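Local coordinates for UPF0255 protein frsA (Vibrio vulnificus, PDB 3MVE) that probably hydrolyses carboxylic esters to an alcohol and a carboxylate, as a serine esterase of the FrsA family with an alpha/beta-hydrolase fold, at residues 193-198 against 221-226; 165-170 against 184-189; 227-232 against 246-251. All coordinates share one frame; numbering follows the deposited sequence.

Contact 1 (193-198 against 221-226)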
loop_
_atom_site.group_PDB
_atom_site.type_symbol
_atom_site.label_atom_id
_atom_site.label_comp_id
_atom_site.label_asym_id
_atom_site.label_seq_id
_atom_site.Cartn_x
_atom_site.Cartn_y
_atom_site.Cartn_z
ATOM N N HIS A 193 26.280 -19.152 -4.265
ATOM C CA HIS A 193 25.932 -19.211 -5.680
ATOM C C HIS A 193 26.373 -18.007 -6.479
ATOM O O HIS A 193 26.522 -16.915 -5.939
ATOM C CB HIS A 193 24.414 -19.367 -5.861
ATOM C CG HIS A 193 23.876 -20.659 -5.338
ATOM N ND1 HIS A 193 24.234 -21.883 -5.865
ATOM C CD2 HIS A 193 23.024 -20.923 -4.317
ATOM C CE1 HIS A 193 23.628 -22.843 -5.191
ATOM N NE2 HIS A 193 22.888 -22.287 -4.245
ATOM N N PRO A 194 26.619 -18.201 -7.786
ATOM C CA PRO A 194 27.025 -17.081 -8.642
ATOM C C PRO A 194 25.777 -16.194 -8.593
ATOM O O PRO A 194 24.669 -16.705 -8.415
ATOM C CB PRO A 194 27.189 -17.728 -10.014
ATOM C CG PRO A 194 27.543 -19.151 -9.681
ATOM C CD PRO A 194 26.640 -19.475 -8.530
ATOM N N VAL A 195 25.930 -14.890 -8.754
ATOM C CA VAL A 195 24.771 -14.017 -8.673
ATOM C C VAL A 195 24.765 -12.944 -9.756
ATOM O O VAL A 195 25.817 -12.472 -10.202
ATOM C CB VAL A 195 24.722 -13.329 -7.293
ATOM C CG1 VAL A 195 26.016 -12.551 -7.068
ATOM C CG2 VAL A 195 23.508 -12.396 -7.203
ATOM N N VAL A 196 23.561 -12.559 -10.164
ATOM C CA VAL A 196 23.380 -11.537 -11.180
ATOM C C VAL A 196 22.631 -10.358 -10.572
ATOM O O VAL A 196 21.582 -10.527 -9.957
ATOM C CB VAL A 196 22.592 -12.105 -12.388
ATOM C CG1 VAL A 196 22.180 -10.989 -13.315
ATOM C CG2 VAL A 196 23.469 -13.100 -13.151
ATOM N N ILE A 197 23.188 -9.162 -10.712
ATOM C CA ILE A 197 22.524 -7.981 -10.189
ATOM C C ILE A 197 21.681 -7.465 -11.344
ATOM O O ILE A 197 22.159 -7.353 -12.467
ATOM C CB ILE A 197 23.530 -6.914 -9.735
ATOM C CG1 ILE A 197 24.490 -7.531 -8.713
ATOM C CG2 ILE A 197 22.792 -5.732 -9.124
ATOM C CD1 ILE A 197 25.378 -6.518 -8.035
ATOM N N VAL A 198 20.418 -7.166 -11.066
ATOM C CA VAL A 198 19.521 -6.715 -12.116
ATOM C C VAL A 198 18.915 -5.352 -11.874
ATOM O O VAL A 198 18.680 -4.943 -10.735
ATOM C CB VAL A 198 18.374 -7.720 -12.310
ATOM C CG1 VAL A 198 17.539 -7.333 -13.531
ATOM C CG2 VAL A 198 18.938 -9.126 -12.446
ATOM N N ASP A 221 21.329 -22.566 -11.196
ATOM C CA ASP A 221 21.549 -22.115 -9.823
ATOM C C ASP A 221 22.215 -20.744 -9.761
ATOM O O ASP A 221 22.988 -20.464 -8.845
ATOM C CB ASP A 221 22.407 -23.123 -9.052
ATOM C CG ASP A 221 21.712 -24.456 -8.868
ATOM O OD1 ASP A 221 20.597 -24.475 -8.309
ATOM O OD2 ASP A 221 22.276 -25.491 -9.282
ATOM N N ILE A 222 21.955 -19.895 -10.747
ATOM C CA ILE A 222 22.517 -18.551 -10.716
ATOM C C ILE A 222 21.511 -17.730 -9.914
ATOM O O ILE A 222 20.325 -17.767 -10.209
ATOM C CB ILE A 222 22.656 -17.952 -12.126
ATOM C CG1 ILE A 222 23.760 -18.685 -12.898
ATOM C CG2 ILE A 222 22.957 -16.465 -12.033
ATOM C CD1 ILE A 222 23.941 -18.186 -14.330
ATOM N N ALA A 223 21.976 -17.025 -8.887
ATOM C CA ALA A 223 21.094 -16.210 -8.060
ATOM C C ALA A 223 20.794 -14.850 -8.707
ATOM O O ALA A 223 21.592 -14.335 -9.487
ATOM C CB ALA A 223 21.720 -16.012 -6.678
ATOM N N MET A 224 19.641 -14.272 -8.387
ATOM C CA MET A 224 19.270 -12.979 -8.943
ATOM C C MET A 224 19.048 -11.989 -7.810
ATOM O O MET A 224 18.330 -12.275 -6.848
ATOM C CB MET A 224 17.994 -13.100 -9.789
ATOM C CG MET A 224 17.536 -11.806 -10.458
ATOM S SD MET A 224 15.974 -12.004 -11.442
ATOM C CE MET A 224 14.705 -11.894 -10.176
ATOM N N LEU A 225 19.673 -10.827 -7.929
ATOM C CA LEU A 225 19.549 -9.785 -6.926
ATOM C C LEU A 225 19.009 -8.537 -7.606
ATOM O O LEU A 225 19.734 -7.853 -8.330
ATOM C CB LEU A 225 20.916 -9.498 -6.301
ATOM C CG LEU A 225 21.014 -8.456 -5.180
ATOM C CD1 LEU A 225 19.974 -8.730 -4.101
ATOM C CD2 LEU A 225 22.416 -8.532 -4.579
ATOM N N THR A 226 17.729 -8.254 -7.373
ATOM C CA THR A 226 17.086 -7.091 -7.970
ATOM C C THR A 226 17.271 -5.839 -7.114
ATOM O O THR A 226 17.384 -5.919 -5.901
ATOM C CB THR A 226 15.565 -7.349 -8.186
ATOM O OG1 THR A 226 14.946 -7.662 -6.931
ATOM C CG2 THR A 226 15.356 -8.500 -9.166
#

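Contact 2 (165-170 against 184-189)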
loop_
_atom_site.group_PDB
_atom_site.type_symbol
_atom_site.label_atom_id
_atom_site.label_comp_id
_atom_site.label_asym_id
_atom_site.label_seq_id
_atom_site.Cartn_x
_atom_site.Cartn_y
_atom_site.Cartn_z
ATOM N N LYS A 165 9.319 -22.805 -3.042
ATOM C CA LYS A 165 10.352 -23.706 -2.533
ATOM C C LYS A 165 11.680 -22.980 -2.744
ATOM O O LYS A 165 12.686 -23.310 -2.128
ATOM C CB LYS A 165 10.342 -25.035 -3.294
ATOM C CG LYS A 165 9.067 -25.837 -3.080
ATOM C CD LYS A 165 9.032 -27.105 -3.924
ATOM C CE LYS A 165 7.689 -27.830 -3.752
ATOM N NZ LYS A 165 7.578 -29.057 -4.596
ATOM N N TYR A 166 11.660 -21.978 -3.621
ATOM C CA TYR A 166 12.832 -21.155 -3.903
ATOM C C TYR A 166 12.933 -20.144 -2.766
ATOM O O TYR A 166 11.917 -19.790 -2.156
ATOM C CB TYR A 166 12.658 -20.418 -5.234
ATOM C CG TYR A 166 12.642 -21.344 -6.422
ATOM C CD1 TYR A 166 13.817 -21.651 -7.107
ATOM C CD2 TYR A 166 11.460 -21.969 -6.826
ATOM C CE1 TYR A 166 13.816 -22.556 -8.164
ATOM C CE2 TYR A 166 11.445 -22.874 -7.873
ATOM C CZ TYR A 166 12.621 -23.161 -8.540
ATOM O OH TYR A 166 12.604 -24.023 -9.598
ATOM N N ILE A 167 14.151 -19.689 -2.477
ATOM C CA ILE A 167 14.369 -18.723 -1.410
ATOM C C ILE A 167 14.486 -17.298 -1.942
ATOM O O ILE A 167 15.218 -17.030 -2.910
ATOM C CB ILE A 167 15.663 -19.025 -0.597
ATOM C CG1 ILE A 167 15.614 -20.425 0.017
ATOM C CG2 ILE A 167 15.791 -18.028 0.550
ATOM C CD1 ILE A 167 15.877 -21.544 -0.942
ATOM N N ILE A 168 13.761 -16.387 -1.303
ATOM C CA ILE A 168 13.794 -14.983 -1.682
ATOM C C ILE A 168 13.999 -14.170 -0.425
ATOM O O ILE A 168 13.144 -14.152 0.465
ATOM C CB ILE A 168 12.487 -14.516 -2.346
ATOM C CG1 ILE A 168 12.260 -15.269 -3.660
ATOM C CG2 ILE A 168 12.560 -13.019 -2.607
ATOM C CD1 ILE A 168 11.137 -14.683 -4.533
ATOM N N LYS A 169 15.137 -13.494 -0.353
ATOM C CA LYS A 169 15.461 -12.688 0.817
ATOM C C LYS A 169 15.407 -11.209 0.501
ATOM O O LYS A 169 15.990 -10.748 -0.474
ATOM C CB LYS A 169 16.851 -13.055 1.326
ATOM C CG LYS A 169 16.973 -14.506 1.784
ATOM C CD LYS A 169 18.396 -14.844 2.211
ATOM C CE LYS A 169 18.531 -16.332 2.540
ATOM N NZ LYS A 169 17.733 -16.701 3.744
ATOM N N GLN A 170 14.693 -10.459 1.320
ATOM C CA GLN A 170 14.605 -9.032 1.106
ATOM C C GLN A 170 15.736 -8.443 1.922
ATOM O O GLN A 170 15.754 -8.573 3.141
ATOM C CB GLN A 170 13.270 -8.490 1.593
ATOM C CG GLN A 170 12.948 -7.129 1.020
ATOM C CD GLN A 170 11.647 -6.567 1.560
ATOM O OE1 GLN A 170 11.553 -6.229 2.738
ATOM N NE2 GLN A 170 10.631 -6.470 0.698
ATOM N N LEU A 184 17.019 -10.893 -3.006
ATOM C CA LEU A 184 17.939 -11.958 -3.394
ATOM C C LEU A 184 17.150 -13.236 -3.627
ATOM O O LEU A 184 16.539 -13.778 -2.704
ATOM C CB LEU A 184 18.994 -12.187 -2.292
ATOM C CG LEU A 184 20.021 -13.296 -2.584
ATOM C CD1 LEU A 184 20.846 -12.913 -3.827
ATOM C CD2 LEU A 184 20.958 -13.479 -1.386
ATOM N N HIS A 185 17.165 -13.706 -4.869
ATOM C CA HIS A 185 16.450 -14.908 -5.252
ATOM C C HIS A 185 17.453 -16.060 -5.367
ATOM O O HIS A 185 18.456 -15.953 -6.081
ATOM C CB HIS A 185 15.748 -14.697 -6.595
ATOM C CG HIS A 185 14.821 -13.519 -6.626
ATOM N ND1 HIS A 185 15.265 -12.217 -6.536
ATOM C CD2 HIS A 185 13.478 -13.447 -6.792
ATOM C CE1 HIS A 185 14.237 -11.394 -6.653
ATOM N NE2 HIS A 185 13.140 -12.115 -6.807
ATOM N N LEU A 186 17.185 -17.158 -4.669
ATOM C CA LEU A 186 18.105 -18.285 -4.690
ATOM C C LEU A 186 17.394 -19.615 -4.878
ATOM O O LEU A 186 16.256 -19.804 -4.431
ATOM C CB LEU A 186 18.894 -18.334 -3.374
ATOM C CG LEU A 186 19.674 -17.095 -2.911
ATOM C CD1 LEU A 186 19.361 -16.834 -1.435
ATOM C CD2 LEU A 186 21.191 -17.296 -3.133
ATOM N N THR A 187 18.067 -20.547 -5.541
ATOM C CA THR A 187 17.489 -21.867 -5.730
ATOM C C THR A 187 17.594 -22.597 -4.394
ATOM O O THR A 187 16.768 -23.456 -4.073
ATOM C CB THR A 187 18.234 -22.653 -6.821
ATOM O OG1 THR A 187 19.652 -22.557 -6.608
ATOM C CG2 THR A 187 17.884 -22.090 -8.194
ATOM N N ASN A 188 18.619 -22.239 -3.620
ATOM C CA ASN A 188 18.855 -22.820 -2.298
ATOM C C ASN A 188 20.021 -22.103 -1.638
ATOM O O ASN A 188 20.674 -21.270 -2.263
ATOM C CB ASN A 188 19.172 -24.322 -2.393
ATOM C CG ASN A 188 20.500 -24.601 -3.069
ATOM O OD1 ASN A 188 21.564 -24.215 -2.579
ATOM N ND2 ASN A 188 20.441 -25.276 -4.205
ATOM N N THR A 189 20.267 -22.408 -0.370
ATOM C CA THR A 189 21.370 -21.792 0.347
ATOM C C THR A 189 22.332 -22.882 0.809
ATOM O O THR A 189 22.935 -22.785 1.879
ATOM C CB THR A 189 20.878 -21.017 1.582
ATOM O OG1 THR A 189 20.238 -21.923 2.486
ATOM C CG2 THR A 189 19.895 -19.929 1.177
HETATM O O HOH W 1 15.194 -24.414 -2.086
#

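Contact 3 (227-232 against 246-251)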
loop_
_atom_site.group_PDB
_atom_site.type_symbol
_atom_site.label_atom_id
_atom_site.label_comp_id
_atom_site.label_asym_id
_atom_site.label_seq_id
_atom_site.Cartn_x
_atom_site.Cartn_y
_atom_site.Cartn_z
ATOM N N VAL A 227 17.305 -4.687 -7.766
ATOM C CA VAL A 227 17.481 -3.403 -7.097
ATOM C C VAL A 227 16.836 -2.311 -7.947
ATOM O O VAL A 227 17.009 -2.287 -9.157
ATOM C CB VAL A 227 18.978 -3.034 -6.957
ATOM C CG1 VAL A 227 19.113 -1.768 -6.138
ATOM C CG2 VAL A 227 19.770 -4.195 -6.326
ATOM N N ASP A 228 16.077 -1.420 -7.324
ATOM C CA ASP A 228 15.471 -0.329 -8.072
ATOM C C ASP A 228 16.508 0.774 -8.252
ATOM O O ASP A 228 17.315 1.027 -7.352
ATOM C CB ASP A 228 14.271 0.261 -7.322
ATOM C CG ASP A 228 13.094 -0.681 -7.279
ATOM O OD1 ASP A 228 12.707 -1.170 -8.360
ATOM O OD2 ASP A 228 12.564 -0.932 -6.168
ATOM N N MET A 229 16.493 1.424 -9.407
ATOM C CA MET A 229 17.410 2.527 -9.653
ATOM C C MET A 229 16.884 3.717 -8.861
ATOM O O MET A 229 15.719 3.745 -8.479
ATOM C CB MET A 229 17.446 2.899 -11.137
ATOM C CG MET A 229 18.225 1.941 -12.002
ATOM S SD MET A 229 18.597 2.699 -13.579
ATOM C CE MET A 229 19.806 3.905 -13.051
ATOM N N PRO A 230 17.737 4.725 -8.616
ATOM C CA PRO A 230 17.292 5.901 -7.861
ATOM C C PRO A 230 16.051 6.512 -8.504
ATOM O O PRO A 230 15.959 6.584 -9.735
ATOM C CB PRO A 230 18.501 6.840 -7.937
ATOM C CG PRO A 230 19.652 5.895 -8.109
ATOM C CD PRO A 230 19.124 4.890 -9.079
ATOM N N SER A 231 15.113 6.935 -7.656
ATOM C CA SER A 231 13.841 7.554 -8.044
ATOM C C SER A 231 12.764 6.542 -8.438
ATOM O O SER A 231 11.645 6.923 -8.792
ATOM C CB SER A 231 14.045 8.575 -9.183
ATOM O OG SER A 231 14.365 7.958 -10.423
ATOM N N VAL A 232 13.103 5.255 -8.362
ATOM C CA VAL A 232 12.174 4.178 -8.721
ATOM C C VAL A 232 11.871 3.244 -7.547
ATOM O O VAL A 232 12.770 2.893 -6.795
ATOM C CB VAL A 232 12.754 3.281 -9.854
ATOM C CG1 VAL A 232 11.699 2.305 -10.326
ATOM C CG2 VAL A 232 13.274 4.131 -11.009
ATOM N N ARG A 246 25.044 4.318 -8.448
ATOM C CA ARG A 246 25.527 4.194 -7.070
ATOM C C ARG A 246 24.818 3.178 -6.170
ATOM O O ARG A 246 25.468 2.533 -5.339
ATOM C CB ARG A 246 25.543 5.572 -6.385
ATOM C CG ARG A 246 24.186 6.232 -6.155
ATOM C CD ARG A 246 24.404 7.652 -5.610
ATOM N NE ARG A 246 23.197 8.282 -5.070
ATOM C CZ ARG A 246 22.121 8.600 -5.788
ATOM N NH1 ARG A 246 22.086 8.347 -7.093
ATOM N NH2 ARG A 246 21.078 9.178 -5.201
ATOM N N LEU A 247 23.500 3.026 -6.311
ATOM C CA LEU A 247 22.799 2.063 -5.472
ATOM C C LEU A 247 23.220 0.652 -5.841
ATOM O O LEU A 247 23.371 -0.197 -4.960
ATOM C CB LEU A 247 21.290 2.201 -5.611
ATOM C CG LEU A 247 20.757 3.607 -5.375
ATOM C CD1 LEU A 247 19.225 3.561 -5.442
ATOM C CD2 LEU A 247 21.253 4.143 -4.022
ATOM N N HIS A 248 23.395 0.396 -7.142
ATOM C CA HIS A 248 23.834 -0.919 -7.591
ATOM C C HIS A 248 25.284 -1.126 -7.158
ATOM O O HIS A 248 25.697 -2.238 -6.834
ATOM C CB HIS A 248 23.709 -1.057 -9.113
ATOM C CG HIS A 248 22.292 -1.135 -9.588
ATOM N ND1 HIS A 248 21.533 -0.013 -9.846
ATOM C CD2 HIS A 248 21.467 -2.196 -9.759
ATOM C CE1 HIS A 248 20.298 -0.380 -10.146
ATOM N NE2 HIS A 248 20.230 -1.699 -10.099
ATOM N N GLN A 249 26.045 -0.035 -7.137
ATOM C CA GLN A 249 27.442 -0.075 -6.712
ATOM C C GLN A 249 27.516 -0.423 -5.218
ATOM O O GLN A 249 28.330 -1.251 -4.803
ATOM C CB GLN A 249 28.097 1.279 -6.985
ATOM C CG GLN A 249 29.555 1.360 -6.599
ATOM C CD GLN A 249 30.284 2.454 -7.365
ATOM O OE1 GLN A 249 29.784 3.569 -7.503
ATOM N NE2 GLN A 249 31.471 2.136 -7.866
ATOM N N ALA A 250 26.653 0.194 -4.415
ATOM C CA ALA A 250 26.629 -0.091 -2.980
ATOM C C ALA A 250 26.190 -1.530 -2.725
ATOM O O ALA A 250 26.674 -2.178 -1.796
ATOM C CB ALA A 250 25.696 0.885 -2.257
ATOM N N VAL A 251 25.278 -2.040 -3.549
ATOM C CA VAL A 251 24.813 -3.417 -3.383
ATOM C C VAL A 251 25.940 -4.385 -3.701
ATOM O O VAL A 251 26.089 -5.419 -3.050
ATOM C CB VAL A 251 23.622 -3.752 -4.316
ATOM C CG1 VAL A 251 23.286 -5.225 -4.203
ATOM C CG2 VAL A 251 22.408 -2.909 -3.952
#

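Contact 1 (193-198 against 221-226)
Val-195 to Val-198 pair residue for residue with Ala-223 to Thr-226 as parallel strands, the two outer arms of a beta-alpha-beta unit whose helix 210-217 makes the crossover within the alpha/beta-hydrolase sheet. Four backbone bonds zip them together, alternating in direction as parallel strands do: Ala-223 N gives to Pro-194 O at 2.8 Å, Val-196 N to Ala-223 O, Leu-225 N to Val-196 O, and Val-198 N to Leu-225 O at 2.9 Å. The carbonyls of Ala-223 and Leu-225 also receive CA-H...O contacts, from Val-195 and Ile-197 respectively, and each is therefore approached by two donors.

Side chains meet diagonally as well as within pairs. On the face carrying Val-195 and Leu-225, Val-195 CG2 lies 4.0 Å from Leu-225 CB and 4.1 Å from Ala-223 CB. A chi1 of 58° puts CG1 between the backbone N and the carbonyl carbon, which leaves CG2 opposite the N and able to span Ala-223 and Leu-225, the two partner-strand residues on this face, with Met-224 between them in sequence. On the other face Val-196 CG2 meets Ile-222 CG2 at 3.6 Å, and Val-198 CG2 touches Met-224 CG. Helix 210-217 covers this second face, with Leu-217 against both Ile-222 and Met-224.

The segment 221-226 is positioned by the end of that helix. Asp-221, with positive phi, is the C-prime residue of a Schellman motif in which Ile-222 N returns to Leu-217 O, turning the chain toward the strand that starts at Ala-223. The carboxylate of Asp-221 is engaged by Thr-187 and the imidazole of His-193 by Asn-188, while the ring and carboxylate planes lie 24° apart. Asp-221 O lies 3.5 Å from His-193 CB, and Asp-221 CB 3.9 Å from His-193 ND1.

Contact 2 (165-170 against 184-189)
Ile-167 against Leu-186 and Asn-188, and Lys-169 against Leu-184, account for the largest burial here, all on the Leu-184 and Leu-186 side of the strand pair. Ile-167 reaches past its direct partner: CG1 lies anti to the carbonyl carbon, and a further turn at chi2 (77°) carries CD1 over the chain beyond the strand, 3.5 Å from Asn-188 CA and near the carbonyl oxygen of Thr-187. Its other branch, CG2, faces Leu-186 CD1 more loosely.

Lys-169 contributes the aliphatic length of its chain. Extended to CE, it lays that carbon 4.1 Å from Leu-186 CD1 and equally near Thr-189 CG2. Leu-184, third in buried surface, sets its CB 4.3 Å from Lys-169 CB. Tyr-260, from a loop, touches both Lys-169 and Thr-189.

Beneath these side chains runs the backbone ladder of a beta hairpin, strand 167-174 returning as strand 179-186 at the edge of the sheet. Two hydrogen-bonded pairs, Ile-167 with Leu-186 and Lys-169 with Leu-184, exchange reciprocal N-H...O bonds; Leu-184 N reaches Lys-169 O at 2.7 Å, lying in the carbonyl plane. Ile-168 and His-185 form the non-hydrogen-bonded pair between them, with side chains on the opposite face.

On that face Ile-168 CD1 comes within 3.5 Å of His-185 CD2, while Ile-168 CG2 sits over one face of the imidazole, offset toward the rim. The ring is held at both nitrogens, NE2 by the hydroxyl of Tyr-157 and ND1 by the carbonyl of Met-224. Where the ladder ends, one water donates to Lys-165 O and Thr-187 O, 2.7 Å from each oxygen.

Contact 3 (227-232 against 246-251)
Residues 227-232 run out of strand 223-227 as an irregular chain that closes in a type II beta turn, with Val-232 N bonded to Met-229 O at 3.0 Å, while 246-251 is the opening of helix 246-254. This is a loop-on-helix contact at the C-terminal end of a strand of the alpha/beta-hydrolase sheet. The chains stay apart: Val-227 CA is 6.8 Å from His-248 CA, and Met-229 CA the same distance from Leu-247 CA, so side chains bridge the gap.

His-248 and Val-227 bury the most surface here. The imidazole slides past Val-227 in the opposite direction, with Val-227 CB 3.6 Å from His-248 NE2 and CG1 over one ring face, offset toward the rim. At the ring edge, near its plane, Met-229 CG approaches His-248 CE1 at 3.6 Å, its chain crossing the imidazole at about a right angle. The polar link is slight: His-248 NE2 donates to Val-227 O in a weak hydrogen bond of 3.4 Å, bent to 132°. Ile-197 and Ser-199 of the neighbouring strand also border this buried histidine.

One helical turn further on, Val-251 points CG2 at Val-227 CG2, tip to tip at 3.8 Å. Toward the start of the helix, Pro-230 lies between two partners. Arg-246 sends its guanidinium there by a chi1 of 66°, CG sitting between backbone N and carbonyl carbon, and the group is tethered by the carbonyls of Pro-239 and Asp-243. Pro-230 CG then touches both Arg-246 NH1 and Leu-247 CD1, each at 3.6 Å.

The three contacts follow one another along the chain, and strand 223-227 ties them together. Contacts 1 and 2, with centres 10 Å apart, are adjacent in one sheet: strand 179-186 flanks 223-227 antiparallel, while 193-199 flanks it parallel on its other side. The seam is made by Met-224 O and His-185 N at 2.7 Å, and by Asp-221 OD1 and Thr-187 OG1 at the same distance. Contact 3 begins where contact 1 ends, 15 Å away between centres, and Leu-225 CD2 packs on Val-251 CG1 at 3.4 Å. Contacts 2 and 3 do not touch, their nearest atoms being about 7 Å apart.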